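Local coordinates for protein oligogalacturonate-specific porin KdgM (Dickeya dadantii, PDB 4FQE) that forms a monomeric outer-membrane porin specific for oligogalacturonides, and is also required for full virulence of the bacterium, at residues V63-Y68 against S75-F80; Y94-A99 against S106-Y111; R20-H25 against S34-W39. One frame throughout, in Å; residues are numbered along the deposited sequence. Where two conformers were deposited one is given.

Contact 1 (V63-Y68 against S75-F80); sequences VASYVY and SIEPGF. With C8E ((hydroxyethyloxy)tri(ethyloxy)octane), chain H; C8E ((hydroxyethyloxy)tri(ethyloxy)octane), chain F.
Pro78, set in the middle of a strand, has no N-H to offer Tyr66 across the antiparallel pair. The carbonyl of Tyr66 meets C-H groups there instead: Tyr66 O lies 3.2 Å from Glu77 CA and 3.3 Å from Pro78 CD. The return bond, from Tyr66 N to Pro78 O, is weak at 3.4 Å. On either side of this gap the ladder is regular, with reciprocal N-H to O bonds between Ala64 and Phe80 and between Tyr68 and Ile76; Tyr68 N reaches Ile76 O at 2.8 Å.

The proline ring also carries the outer face of the pair. Its CG touches Tyr68 CE2 at 3.8 Å, in the plane of the phenol ring and at its edge, the two side chains crossing at about a right angle. Tyr68 CG lies anti to its carbonyl carbon, beside the backbone N (chi1 -64°), and from there the ring reaches Pro78 with CD2 and CE2. Farther along this face a detergent molecule bends over the strands and places its ether O12 3.3 Å from Phe80 CD1, while a second detergent chain meets Ala64 CB at 3.6 Å.

The other face carries the polar groups, Ser65 and Glu77, with Val67 packed among them. Glu77 CG is anti to the backbone N (chi1 177°) and the chain runs on extended, with Val67 CG2 3.9 Å from Glu77 CD. The carboxylate has three partners on other strands: a salt bridge from Arg26 and a hydrogen bond with Tyr94 OH at OE1, and a salt bridge from Arg96 at OE2. Arg26 NH1 also donates a hydrogen bond to Ser65 OG.

Detergent against one face and a buried carboxylate on the other mark the outer and inner sides of the barrel wall. The two arginines would stabilise ionised Glu77, which probably remains charged although buried.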
# COMPACT_ATOMS: atom_id res chain seq x y z
N VAL A 63 10.16 -2.65 -5.18
CA VAL A 63 9.62 -1.41 -5.73
C VAL A 63 10.72 -0.37 -5.61
O VAL A 63 11.32 -0.22 -4.54
CB VAL A 63 8.37 -0.89 -4.95
CG1 VAL A 63 7.74 0.37 -5.60
CG2 VAL A 63 7.32 -1.98 -4.79
N ALA A 64 10.96 0.35 -6.69
CA ALA A 64 11.76 1.58 -6.67
C ALA A 64 10.89 2.74 -7.15
O ALA A 64 10.05 2.57 -8.02
CB ALA A 64 12.99 1.43 -7.57
N SER A 65 11.04 3.91 -6.53
CA SER A 65 10.26 5.10 -6.88
C SER A 65 10.99 6.38 -6.53
O SER A 65 11.94 6.39 -5.77
CB SER A 65 8.89 5.12 -6.17
OG SER A 65 9.04 4.97 -4.76
N TYR A 66 10.49 7.47 -7.12
CA TYR A 66 10.90 8.83 -6.74
C TYR A 66 9.62 9.61 -6.38
O TYR A 66 8.67 9.61 -7.15
CB TYR A 66 11.62 9.54 -7.91
CG TYR A 66 13.13 9.72 -7.76
CD1 TYR A 66 14.03 8.96 -8.53
CD2 TYR A 66 13.66 10.63 -6.84
CE1 TYR A 66 15.41 9.11 -8.40
CE2 TYR A 66 15.04 10.76 -6.68
CZ TYR A 66 15.91 10.01 -7.48
OH TYR A 66 17.28 10.16 -7.34
N VAL A 67 9.61 10.32 -5.26
CA VAL A 67 8.55 11.28 -5.03
C VAL A 67 9.09 12.65 -5.39
O VAL A 67 10.07 13.11 -4.82
CB VAL A 67 8.03 11.31 -3.58
CG1 VAL A 67 6.94 12.38 -3.47
CG2 VAL A 67 7.45 9.96 -3.13
N TYR A 68 8.43 13.29 -6.35
CA TYR A 68 8.81 14.64 -6.81
C TYR A 68 7.79 15.63 -6.26
O TYR A 68 6.62 15.60 -6.66
CB TYR A 68 8.81 14.66 -8.35
CG TYR A 68 9.88 13.74 -8.99
CD1 TYR A 68 11.25 14.03 -8.87
CD2 TYR A 68 9.52 12.60 -9.72
CE1 TYR A 68 12.22 13.22 -9.44
CE2 TYR A 68 10.50 11.77 -10.31
CZ TYR A 68 11.84 12.09 -10.17
OH TYR A 68 12.81 11.30 -10.74
N SER A 75 2.31 16.50 -5.14
CA SER A 75 3.48 15.71 -5.48
C SER A 75 3.09 14.62 -6.50
O SER A 75 1.94 14.25 -6.62
CB SER A 75 4.09 15.08 -4.22
OG SER A 75 3.17 14.20 -3.60
N ILE A 76 4.07 14.15 -7.26
CA ILE A 76 3.87 13.04 -8.17
C ILE A 76 4.99 12.02 -7.97
O ILE A 76 6.15 12.41 -7.77
CB ILE A 76 3.83 13.49 -9.63
CG1 ILE A 76 5.10 14.27 -9.98
CG2 ILE A 76 2.59 14.34 -9.87
CD1 ILE A 76 5.20 14.58 -11.45
N GLU A 77 4.61 10.73 -7.99
CA GLU A 77 5.50 9.59 -7.70
C GLU A 77 5.42 8.52 -8.79
O GLU A 77 4.50 7.72 -8.78
CB GLU A 77 5.13 8.96 -6.34
CG GLU A 77 5.95 7.71 -5.97
CD GLU A 77 5.43 7.01 -4.72
OE1 GLU A 77 5.98 5.96 -4.36
OE2 GLU A 77 4.47 7.48 -4.09
N PRO A 78 6.38 8.50 -9.73
CA PRO A 78 6.44 7.39 -10.67
C PRO A 78 7.13 6.24 -9.98
O PRO A 78 7.99 6.46 -9.14
CB PRO A 78 7.28 7.93 -11.82
CG PRO A 78 8.07 9.04 -11.25
CD PRO A 78 7.23 9.62 -10.16
N GLY A 79 6.75 5.01 -10.30
CA GLY A 79 7.31 3.89 -9.60
C GLY A 79 7.40 2.72 -10.52
O GLY A 79 6.68 2.65 -11.50
N PHE A 80 8.27 1.80 -10.15
CA PHE A 80 8.61 0.60 -10.89
C PHE A 80 8.51 -0.55 -9.89
O PHE A 80 9.11 -0.47 -8.84
CB PHE A 80 10.05 0.71 -11.37
CG PHE A 80 10.55 -0.52 -12.06
CD1 PHE A 80 10.31 -0.74 -13.40
CD2 PHE A 80 11.27 -1.48 -11.35
CE1 PHE A 80 10.78 -1.88 -14.02
CE2 PHE A 80 11.73 -2.63 -11.97
CZ PHE A 80 11.46 -2.83 -13.31
C1 C8E H . 1.88 3.71 -15.02
C2 C8E H . 2.72 4.05 -16.23
C3 C8E H . 3.25 5.47 -16.07
C4 C8E H . 4.16 5.59 -14.85
C5 C8E H . 5.61 5.81 -15.24
C6 C8E H . 6.26 4.47 -15.54
C7 C8E H . 7.17 4.01 -14.40
C8 C8E H . 8.04 2.84 -14.84
O9 C8E H . 9.30 3.32 -15.34
C10 C8E H . 10.16 2.29 -15.82
C11 C8E H . 11.61 2.64 -15.48
O12 C8E H . 12.07 1.92 -14.33
C13 C8E H . 13.16 2.53 -13.64
C14 C8E H . 12.64 3.50 -12.57
O15 C8E H . 13.24 3.29 -11.28
C16 C8E H . 13.58 4.48 -10.55
C17 C8E H . 12.38 5.11 -9.84
O18 C8E H . 11.79 6.11 -10.68
C19 C8E H . 10.52 5.75 -11.21
C20 C8E H . 10.47 6.01 -12.71
O21 C8E H . 9.93 4.87 -13.40
C1 C8E F . 15.94 0.77 -9.51
C2 C8E F . 15.35 -0.29 -10.42
C3 C8E F . 14.63 -1.45 -9.70
C4 C8E F . 15.31 -1.90 -8.41
C5 C8E F . 15.25 -3.41 -8.21
C6 C8E F . 16.23 -3.82 -7.10
C7 C8E F . 16.28 -5.33 -6.86
C8 C8E F . 17.43 -6.03 -7.59
O9 C8E F . 17.73 -7.30 -7.01
C10 C8E F . 17.90 -8.39 -7.92
C11 C8E F . 18.69 -9.50 -7.23
O12 C8E F . 17.85 -10.63 -6.94
C13 C8E F . 17.94 -11.11 -5.59
C14 C8E F . 17.34 -12.51 -5.44
O15 C8E F . 16.31 -12.75 -6.42
C16 C8E F . 15.04 -13.16 -5.89
C17 C8E F . 13.91 -12.74 -6.83
O18 C8E F . 13.66 -11.34 -6.68
C19 C8E F . 12.30 -10.97 -6.43
C20 C8E F . 11.83 -9.91 -7.42
O21 C8E F . 12.68 -9.87 -8.57

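Contact 2 (Y94-A99 against S106-Y111); sequences YLRGRA and SVALRY. With C8E ((hydroxyethyloxy)tri(ethyloxy)octane), chain H; C8E ((hydroxyethyloxy)tri(ethyloxy)octane), chain E.
Three reciprocal pairs, Leu95 with Tyr111, Gly97 with Leu109 and Ala99 with Val107, join the strands by six N-H to O bonds, the short axes 4.6 Å apart and 166° from parallel. Between them, on the inner face, Arg96 stands opposite Arg110 and Arg98 opposite Ala108.

The two facing arginines make a pair of like charges, with Arg96 NH2 3.9 Å from Arg110 NH1. Arg110 CD lies 4.2 Å above one face of the Arg96 guanidinium, offset toward the rim; beyond it chi3 (61°) turns NE out of the extended line. The two guanidinium planes are turned 35° against each other. Arg110 CD also approaches the Tyr94 ring obliquely, 4.0 Å from Tyr94 CD2. The salt bridge of Arg96 to Glu77 probably eases the repulsion; Arg110 NH2 hydrogen-bonds Thr135 and has a weak, long ion pair with Glu153.

The opposite face is apolar: Ala99 CB meets Val107 CG2 at 3.9 Å. Detergent takes the place that a side chain would fill at Gly97, its terminal C1 lying 3.4 Å from Gly97 CA, and C5 of the same tail touches Tyr111 CB at 3.7 Å.

Strands 90-100 and 105-116 form a hairpin of the barrel. Strand 74-85 flanks it at Leu95 and Ala99, and strand 131-142 continues the wall beside Val107, Leu109 and Tyr111.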
# COMPACT_ATOMS: atom_id res chain seq x y z
N TYR A 94 3.91 2.33 -11.91
CA TYR A 94 2.78 3.16 -11.48
C TYR A 94 3.08 4.63 -11.45
O TYR A 94 4.23 5.02 -11.46
CB TYR A 94 2.28 2.72 -10.11
CG TYR A 94 3.24 2.93 -8.95
CD1 TYR A 94 4.06 1.89 -8.49
CD2 TYR A 94 3.32 4.17 -8.32
CE1 TYR A 94 4.92 2.09 -7.40
CE2 TYR A 94 4.19 4.36 -7.25
CZ TYR A 94 4.98 3.32 -6.79
OH TYR A 94 5.85 3.53 -5.75
N LEU A 95 2.02 5.43 -11.41
CA LEU A 95 2.10 6.87 -11.16
C LEU A 95 1.08 7.22 -10.06
O LEU A 95 -0.10 6.96 -10.21
CB LEU A 95 1.78 7.65 -12.43
CG LEU A 95 2.03 9.18 -12.40
CD1 LEU A 95 3.50 9.49 -12.10
CD2 LEU A 95 1.64 9.83 -13.74
N ARG A 96 1.56 7.79 -8.96
CA ARG A 96 0.70 8.20 -7.85
C ARG A 96 0.78 9.73 -7.68
O ARG A 96 1.85 10.27 -7.48
CB ARG A 96 1.09 7.49 -6.54
CG ARG A 96 0.27 7.94 -5.33
CD ARG A 96 0.29 6.94 -4.17
NE ARG A 96 1.60 6.29 -4.07
CZ ARG A 96 1.83 5.09 -3.53
NH1 ARG A 96 3.06 4.60 -3.51
NH2 ARG A 96 0.83 4.36 -3.03
N GLY A 97 -0.35 10.39 -7.77
CA GLY A 97 -0.43 11.80 -7.42
C GLY A 97 -0.97 11.99 -6.04
O GLY A 97 -1.88 11.26 -5.62
N ARG A 98 -0.43 12.97 -5.32
CA ARG A 98 -0.87 13.27 -3.97
C ARG A 98 -1.15 14.75 -3.77
O ARG A 98 -0.39 15.60 -4.23
CB ARG A 98 0.17 12.79 -2.95
CG ARG A 98 -0.20 13.11 -1.51
CD ARG A 98 0.87 12.66 -0.52
NE ARG A 98 0.43 12.94 0.85
CZ ARG A 98 1.17 12.77 1.96
NH1 ARG A 98 2.43 12.32 1.90
NH2 ARG A 98 0.64 13.07 3.13
N ALA A 99 -2.26 15.06 -3.09
CA ALA A 99 -2.57 16.44 -2.68
C ALA A 99 -2.79 16.50 -1.18
O ALA A 99 -3.67 15.83 -0.67
CB ALA A 99 -3.81 16.93 -3.41
N SER A 106 -5.02 14.13 3.54
CA SER A 106 -4.43 13.96 2.21
C SER A 106 -5.26 13.06 1.32
O SER A 106 -6.01 12.20 1.79
CB SER A 106 -2.98 13.49 2.28
OG SER A 106 -2.86 12.34 3.08
N VAL A 107 -5.12 13.27 0.01
CA VAL A 107 -5.79 12.45 -0.98
C VAL A 107 -4.79 12.01 -2.03
O VAL A 107 -3.90 12.77 -2.37
CB VAL A 107 -7.00 13.16 -1.60
CG1 VAL A 107 -8.05 13.47 -0.50
CG2 VAL A 107 -6.61 14.44 -2.29
N ALA A 108 -4.89 10.78 -2.50
CA ALA A 108 -3.97 10.33 -3.57
C ALA A 108 -4.73 9.54 -4.60
O ALA A 108 -5.81 9.01 -4.33
CB ALA A 108 -2.80 9.53 -2.99
N LEU A 109 -4.18 9.48 -5.80
CA LEU A 109 -4.71 8.65 -6.85
C LEU A 109 -3.50 7.97 -7.51
O LEU A 109 -2.48 8.61 -7.78
CB LEU A 109 -5.53 9.47 -7.84
CG LEU A 109 -6.26 8.67 -8.93
CD1 LEU A 109 -7.33 7.78 -8.33
CD2 LEU A 109 -6.86 9.58 -9.99
N ARG A 110 -3.64 6.66 -7.70
CA ARG A 110 -2.57 5.85 -8.31
C ARG A 110 -3.12 5.10 -9.49
O ARG A 110 -4.13 4.43 -9.37
CB ARG A 110 -1.99 4.85 -7.29
CG ARG A 110 -0.80 4.03 -7.89
CD ARG A 110 -0.24 3.03 -6.87
NE ARG A 110 -1.29 2.08 -6.51
CZ ARG A 110 -1.22 1.19 -5.54
NH1 ARG A 110 -0.11 1.06 -4.82
NH2 ARG A 110 -2.28 0.42 -5.29
N TYR A 111 -2.42 5.20 -10.63
CA TYR A 111 -2.65 4.35 -11.81
C TYR A 111 -1.51 3.33 -11.89
O TYR A 111 -0.34 3.70 -11.92
CB TYR A 111 -2.73 5.17 -13.10
CG TYR A 111 -2.80 4.34 -14.37
CD1 TYR A 111 -3.88 3.48 -14.61
CD2 TYR A 111 -1.80 4.41 -15.31
CE1 TYR A 111 -3.93 2.72 -15.76
CE2 TYR A 111 -1.84 3.64 -16.46
CZ TYR A 111 -2.92 2.81 -16.68
OH TYR A 111 -2.91 2.07 -17.82
C1 C8E H . 1.88 3.71 -15.02
C2 C8E H . 2.72 4.05 -16.23
C3 C8E H . 3.25 5.47 -16.07
C4 C8E H . 4.16 5.59 -14.85
C5 C8E H . 5.61 5.81 -15.24
C6 C8E H . 6.26 4.47 -15.54
C7 C8E H . 7.17 4.01 -14.40
C8 C8E H . 8.04 2.84 -14.84
O9 C8E H . 9.30 3.32 -15.34
C10 C8E H . 10.16 2.29 -15.82
C11 C8E H . 11.61 2.64 -15.48
O12 C8E H . 12.07 1.92 -14.33
C13 C8E H . 13.16 2.53 -13.64
C14 C8E H . 12.64 3.50 -12.57
O15 C8E H . 13.24 3.29 -11.28
C16 C8E H . 13.58 4.48 -10.55
C17 C8E H . 12.38 5.11 -9.84
O18 C8E H . 11.79 6.11 -10.68
C19 C8E H . 10.52 5.75 -11.21
C20 C8E H . 10.47 6.01 -12.71
O21 C8E H . 9.93 4.87 -13.40
C1 C8E E . -2.42 12.26 -10.11
C2 C8E E . -1.75 11.83 -11.40
C3 C8E E . -1.68 10.31 -11.55
C4 C8E E . -3.06 9.67 -11.53
C5 C8E E . -3.31 8.77 -12.73
C6 C8E E . -3.41 9.56 -14.04
C7 C8E E . -4.47 9.08 -15.05
C8 C8E E . -5.50 8.07 -14.55
O9 C8E E . -6.38 7.66 -15.60
C10 C8E E . -7.41 6.76 -15.19
C11 C8E E . -7.61 5.62 -16.18
O12 C8E E . -8.98 5.19 -16.16
C13 C8E E . -9.82 5.91 -17.07
C14 C8E E . -11.27 6.01 -16.59
O15 C8E E . -11.34 6.35 -15.19
C16 C8E E . -12.36 5.61 -14.52
C17 C8E E . -12.54 6.08 -13.07
O18 C8E E . -13.18 5.06 -12.29
C19 C8E E . -14.54 4.79 -12.67
C20 C8E E . -14.61 3.50 -13.49
O21 C8E E . -15.22 3.71 -14.77

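Contact 3 (R20-H25 against S34-W39); sequences RLLISH and SSEVKW. With C8E ((hydroxyethyloxy)tri(ethyloxy)octane), chain G; OCT (N-octane), chain B.
Arg20 folds back onto Glu36 through its first two torsions: CG sits between the backbone N and the carbonyl carbon (chi1 74°), and chi2 (86°) turns CD back toward Glu36. Glu36, extended beyond CG, reaches across from the neighbouring strand to meet it. The resulting salt bridge is a short hydrogen bond, Arg20 NH1 to Glu36 OE2 at 2.8 Å. The oxygen lies at the edge of the guanidinium, close to its plane, whereas the N-H comes to the carboxylate from well above its plane, 45° out of it. Arg20 CB and Arg20 CD both lie 3.2 Å from Glu36 OE2; the turn at chi2 accounts for CD.

Leu22, on the strand of Arg20, packs beside this pair: its CD2 lies 3.8 Å above one face of the Arg20 guanidinium, offset toward the rim, while CD1 meets Glu36 CB. Farther along, Ser24 CB and Ser34 CB press together at 3.4 Å, tighter than usual carbon contact. Beyond the pair, Asp4 takes a salt bridge from Arg20 NH2, and Lys38 leads away to Glu83.

On the opposite face Leu21 CB meets Val37 CG2 at 3.9 Å. The Trp39 indole swings back over the start of the facing strand, and Arg20 N lies 4.2 Å above one face of it, offset toward its rim. A bound n-octane lies along the outer surface, its C3 3.7 Å from Ser35 CB.

Regular backbone bonds join Leu21 to Val37 and Ile23 to Ser35. Polar and charged groups facing the interior, with hydrocarbon bound outside at Ser34 and Ser35, are consistent with a hairpin, strands 18-26 and 31-40, of a transmembrane antiparallel porin barrel.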
# COMPACT_ATOMS: atom_id res chain seq x y z
N ARG A 20 2.92 -11.28 5.35
CA ARG A 20 3.94 -10.55 4.60
C ARG A 20 4.95 -9.86 5.49
O ARG A 20 4.65 -9.49 6.63
CB ARG A 20 3.28 -9.52 3.65
CG ARG A 20 2.70 -8.28 4.32
CD ARG A 20 3.73 -7.16 4.53
NE ARG A 20 3.12 -5.87 4.90
CZ ARG A 20 2.44 -5.06 4.09
NH1 ARG A 20 2.27 -5.35 2.81
NH2 ARG A 20 1.93 -3.94 4.59
N LEU A 21 6.14 -9.62 4.97
CA LEU A 21 7.08 -8.76 5.63
C LEU A 21 7.62 -7.78 4.59
O LEU A 21 8.21 -8.24 3.63
CB LEU A 21 8.24 -9.56 6.18
CG LEU A 21 9.02 -8.80 7.25
CD1 LEU A 21 8.16 -8.91 8.50
CD2 LEU A 21 10.44 -9.35 7.48
N LEU A 22 7.45 -6.50 4.84
CA LEU A 22 7.74 -5.41 3.87
C LEU A 22 8.71 -4.46 4.53
O LEU A 22 8.40 -3.88 5.57
CB LEU A 22 6.46 -4.68 3.46
CG LEU A 22 6.55 -3.30 2.76
CD1 LEU A 22 7.23 -3.42 1.40
CD2 LEU A 22 5.15 -2.70 2.64
N ILE A 23 9.88 -4.33 3.91
CA ILE A 23 10.91 -3.45 4.40
C ILE A 23 11.08 -2.32 3.40
O ILE A 23 11.20 -2.57 2.21
CB ILE A 23 12.25 -4.23 4.48
CG1 ILE A 23 12.07 -5.56 5.21
CG2 ILE A 23 13.31 -3.39 5.17
CD1 ILE A 23 13.25 -6.51 4.93
N SER A 24 11.12 -1.09 3.88
CA SER A 24 11.21 0.03 2.95
C SER A 24 11.88 1.24 3.54
O SER A 24 12.06 1.37 4.76
CB SER A 24 9.82 0.36 2.44
OG SER A 24 8.89 0.37 3.44
N HIS A 25 12.33 2.12 2.66
CA HIS A 25 12.91 3.37 3.09
C HIS A 25 12.68 4.41 2.02
O HIS A 25 12.71 4.08 0.82
CB HIS A 25 14.37 3.19 3.43
CG HIS A 25 15.05 4.45 3.88
ND1 HIS A 25 14.89 4.96 5.11
CD2 HIS A 25 15.88 5.34 3.19
CE1 HIS A 25 15.59 6.11 5.23
NE2 HIS A 25 16.21 6.33 4.06
N SER A 34 11.69 -0.57 -1.70
CA SER A 34 11.11 -1.53 -0.76
C SER A 34 11.31 -2.94 -1.25
O SER A 34 11.51 -3.16 -2.44
CB SER A 34 9.62 -1.23 -0.55
OG SER A 34 8.84 -1.51 -1.70
N SER A 35 11.29 -3.90 -0.32
CA SER A 35 11.36 -5.31 -0.70
C SER A 35 10.33 -6.03 0.20
O SER A 35 10.23 -5.71 1.37
CB SER A 35 12.80 -5.83 -0.48
OG SER A 35 12.96 -7.16 -0.95
N GLU A 36 9.54 -6.93 -0.37
CA GLU A 36 8.49 -7.59 0.40
C GLU A 36 8.56 -9.08 0.12
O GLU A 36 8.73 -9.48 -1.02
CB GLU A 36 7.11 -7.05 0.02
CG GLU A 36 5.99 -7.65 0.84
CD GLU A 36 4.65 -6.98 0.62
OE1 GLU A 36 4.51 -6.11 -0.29
OE2 GLU A 36 3.69 -7.33 1.37
N VAL A 37 8.44 -9.88 1.18
CA VAL A 37 8.30 -11.31 1.04
C VAL A 37 6.91 -11.67 1.55
O VAL A 37 6.43 -11.08 2.52
CB VAL A 37 9.42 -12.08 1.78
CG1 VAL A 37 10.76 -11.69 1.19
CG2 VAL A 37 9.39 -11.85 3.29
N LYS A 38 6.25 -12.58 0.83
CA LYS A 38 4.85 -12.91 1.08
C LYS A 38 4.73 -14.41 1.09
O LYS A 38 5.37 -15.07 0.30
CB LYS A 38 3.96 -12.34 -0.05
CG LYS A 38 4.20 -10.88 -0.41
CD LYS A 38 3.36 -10.44 -1.62
CE LYS A 38 3.58 -8.98 -1.94
NZ LYS A 38 2.91 -8.52 -3.19
N TRP A 39 3.93 -14.92 2.02
CA TRP A 39 3.56 -16.32 2.04
C TRP A 39 2.12 -16.53 2.46
O TRP A 39 1.58 -15.75 3.27
CB TRP A 39 4.53 -17.10 2.91
CG TRP A 39 4.59 -16.75 4.38
CD1 TRP A 39 4.08 -17.50 5.45
CD2 TRP A 39 5.26 -15.61 5.02
NE1 TRP A 39 4.36 -16.90 6.65
CE2 TRP A 39 5.07 -15.76 6.47
CE3 TRP A 39 5.96 -14.51 4.55
CZ2 TRP A 39 5.55 -14.84 7.38
CZ3 TRP A 39 6.45 -13.59 5.48
CH2 TRP A 39 6.23 -13.74 6.86
C1 C8E G . 9.23 -8.19 11.09
C2 C8E G . 8.30 -7.97 12.27
C3 C8E G . 7.82 -6.53 12.38
C4 C8E G . 8.97 -5.54 12.60
C5 C8E G . 9.71 -5.75 13.92
C6 C8E G . 11.18 -6.14 13.75
C7 C8E G . 12.11 -5.00 14.15
C8 C8E G . 13.51 -5.50 14.52
O9 C8E G . 14.17 -4.61 15.41
C10 C8E G . 13.69 -4.79 16.75
C11 C8E G . 14.36 -3.91 17.77
O12 C8E G . 13.44 -3.65 18.84
C13 C8E G . 12.90 -4.82 19.50
C14 C8E G . 13.66 -5.17 20.77
O15 C8E G . 13.12 -6.40 21.31
C16 C8E G . 13.58 -7.59 20.67
C17 C8E G . 12.47 -8.48 20.17
O18 C8E G . 13.02 -9.36 19.18
C19 C8E G . 12.16 -9.65 18.09
C20 C8E G . 12.72 -9.04 16.82
O21 C8E G . 12.36 -9.88 15.72
C1 OCT B . 16.53 -5.23 -2.97
C2 OCT B . 15.83 -4.01 -2.38
C3 OCT B . 15.99 -3.97 -0.86
C4 OCT B . 15.15 -2.88 -0.17
C5 OCT B . 15.61 -2.60 1.26
C6 OCT B . 15.02 -1.30 1.80
C7 OCT B . 16.05 -0.52 2.62
C8 OCT B . 16.99 0.24 1.71

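All three contacts are hairpins of one antiparallel barrel wall, in series along the chain. Contact 1 is partly buried, whereas contacts 2 and 3 are surface contacts. Contacts 1 and 2 lie on neighbouring strands, 74-85 and 90-100, with Gly79 N 2.8 Å from Tyr94 O, and share one detergent molecule. Contact 3 joins contact 1 through Ser34 and Val63 on strands 31-40 and 57-69; contacts 2 and 3 lie on opposite sides of the chain's centre, their centres about 21 Å apart. Inward chemistry differs: a buried acid in contact 1 held by Arg26 and by Tyr94 and Arg96 of contact 2, paired arginines in contact 2, an internal salt bridge in contact 3. The inward arginines are consistent with a channel for anionic oligogalacturonides.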